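Side-chain contact in putative epoxide hydrolase protein (Klebsiella pneumoniae subsp. pneumoniae, PDB 5BOV), which probably acts as a hydrolase of the alpha/beta-hydrolase fold, perhaps on epoxides or on ester substrates such as monoacylglycerols: residues 190-194 with 195-199. Residues are numbered along the deposited sequence; the frame is centred on the assembly and turned at random.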
# COMPACT_ATOMS: atom_id res chain seq x y z
N TRP A 190 4.73 -16.18 -9.69
CA TRP A 190 3.30 -16.16 -9.56
C TRP A 190 2.64 -16.37 -10.92
O TRP A 190 2.64 -15.46 -11.78
CB TRP A 190 2.88 -14.80 -8.95
CG TRP A 190 1.37 -14.65 -8.70
CD1 TRP A 190 0.48 -15.63 -8.48
CD2 TRP A 190 0.71 -13.41 -8.44
NE1 TRP A 190 -0.77 -15.08 -8.22
CE2 TRP A 190 -0.64 -13.71 -8.12
CE3 TRP A 190 1.11 -12.08 -8.46
CZ2 TRP A 190 -1.60 -12.73 -7.97
CZ3 TRP A 190 0.18 -11.10 -8.26
CH2 TRP A 190 -1.21 -11.45 -7.98
N GLN A 191 1.95 -17.51 -11.07
CA GLN A 191 1.30 -17.80 -12.33
C GLN A 191 -0.14 -17.28 -12.35
O GLN A 191 -1.11 -18.03 -12.51
CB GLN A 191 1.36 -19.32 -12.52
CG GLN A 191 2.78 -19.86 -12.63
CD GLN A 191 2.76 -21.37 -12.80
OE1 GLN A 191 3.13 -22.10 -11.88
NE2 GLN A 191 2.27 -21.85 -13.93
N PHE A 192 -0.29 -15.97 -12.18
CA PHE A 192 -1.57 -15.36 -12.19
C PHE A 192 -2.25 -15.42 -13.53
O PHE A 192 -1.61 -15.33 -14.58
CB PHE A 192 -1.50 -13.88 -11.73
CG PHE A 192 -0.60 -12.99 -12.59
CD1 PHE A 192 -1.11 -12.38 -13.68
CD2 PHE A 192 0.71 -12.77 -12.26
CE1 PHE A 192 -0.33 -11.49 -14.42
CE2 PHE A 192 1.46 -11.92 -12.97
CZ PHE A 192 0.96 -11.35 -14.11
N SER A 193 -3.56 -15.60 -13.50
CA SER A 193 -4.33 -15.74 -14.74
C SER A 193 -4.53 -14.41 -15.41
O SER A 193 -4.47 -13.34 -14.75
CB SER A 193 -5.71 -16.39 -14.48
OG SER A 193 -6.55 -15.52 -13.77
N ASP A 194 -4.82 -14.42 -16.71
CA ASP A 194 -5.16 -13.17 -17.37
C ASP A 194 -6.33 -12.47 -16.73
O ASP A 194 -6.41 -11.28 -16.65
CB ASP A 194 -5.57 -13.44 -18.84
CG ASP A 194 -4.43 -14.00 -19.68
OD1 ASP A 194 -3.24 -13.67 -19.39
OD2 ASP A 194 -4.68 -14.70 -20.66
N ALA A 195 -7.32 -13.27 -16.30
CA ALA A 195 -8.52 -12.66 -15.70
C ALA A 195 -8.21 -12.05 -14.36
O ALA A 195 -8.79 -11.04 -14.04
CB ALA A 195 -9.64 -13.70 -15.52
N THR A 196 -7.32 -12.65 -13.62
CA THR A 196 -6.90 -12.10 -12.33
C THR A 196 -6.31 -10.76 -12.58
O THR A 196 -6.69 -9.74 -11.94
CB THR A 196 -5.96 -13.07 -11.59
OG1 THR A 196 -6.71 -14.23 -11.17
CG2 THR A 196 -5.34 -12.41 -10.41
N PHE A 197 -5.43 -10.67 -13.57
CA PHE A 197 -4.86 -9.38 -13.84
C PHE A 197 -5.90 -8.38 -14.29
O PHE A 197 -5.95 -7.23 -13.85
CB PHE A 197 -3.70 -9.46 -14.88
CG PHE A 197 -3.19 -8.15 -15.23
CD1 PHE A 197 -2.45 -7.45 -14.27
CD2 PHE A 197 -3.57 -7.49 -16.38
CE1 PHE A 197 -2.05 -6.18 -14.55
CE2 PHE A 197 -3.17 -6.20 -16.62
CZ PHE A 197 -2.44 -5.53 -15.70
N ALA A 198 -6.73 -8.79 -15.25
CA ALA A 198 -7.71 -7.91 -15.80
C ALA A 198 -8.68 -7.31 -14.82
O ALA A 198 -9.13 -6.16 -14.94
CB ALA A 198 -8.46 -8.62 -16.95
N LYS A 199 -9.01 -8.08 -13.81
CA LYS A 199 -9.91 -7.59 -12.77
C LYS A 199 -9.34 -6.39 -12.02
O LYS A 199 -10.03 -5.39 -11.79
CB LYS A 199 -10.27 -8.70 -11.82
CG LYS A 199 -11.47 -8.36 -10.94
CD LYS A 199 -11.78 -9.62 -10.12
CE LYS A 199 -13.14 -9.62 -9.44
NZ LYS A 199 -13.33 -10.99 -8.76
O HOH W 1 -4.91 -16.21 -11.03
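Ser-193 and Thr-196 meet hydroxyl to hydroxyl in a local N-terminal cap, where the loop leaving helix 175-186 turns into helix 194-201. Both helices belong to the helical insertion between strands 127-133 and 247-252, consistent with the lid region of alpha/beta hydrolases. Ser-193 is the N-cap residue. Its OG lies 2.9 Å from OG1 of Thr-196 in a hydrogen bond that either hydroxyl could donate. With chi1 at 70°, Ser-193 swings OG in between its own backbone N and carbonyl carbon, over the first turn, where it also lies 3.0 Å from the backbone N of Thr-196. Thr-196 answers with OG1 beside its own backbone N (chi1 -70°), which leaves CG2 to face the loop, 4.3 Å from CB of Phe-192. A water joins the cap, accepting from the backbone N of Ser-193 at 2.9 Å and hydrogen-bonding to OG1 of Thr-196 at 2.7 Å. The helical ladder starts here as well, since N of Phe-197 donates to O of Ser-193 (3.1 Å, N-H...O 165°) and N of Ala-198 to O of Asp-194 (2.9 Å). Toward helix 175-186, Phe-192 and Phe-197 run side by side, CE1 of Phe-192 resting 4.0 Å from CB of Phe-197. Both rings also meet Trp-183 edge-to-face, and Phe-192 stacks on His-184, so the apolar pair fastens the new helix to helix 175-186. Asp-194 reaches the same helix by a salt bridge from OD1 to Lys-180. The entry into the helix is thus held twice, by aromatic packing against helix 175-186 and by the hydroxyl-water network at the cap. OG1 of Thr-196 is gripped by both Ser-193 OG and the water, which should restrain its rotation, while the carboxylate of Asp-194 in the first turn would be expected to interact favourably with the helix dipole.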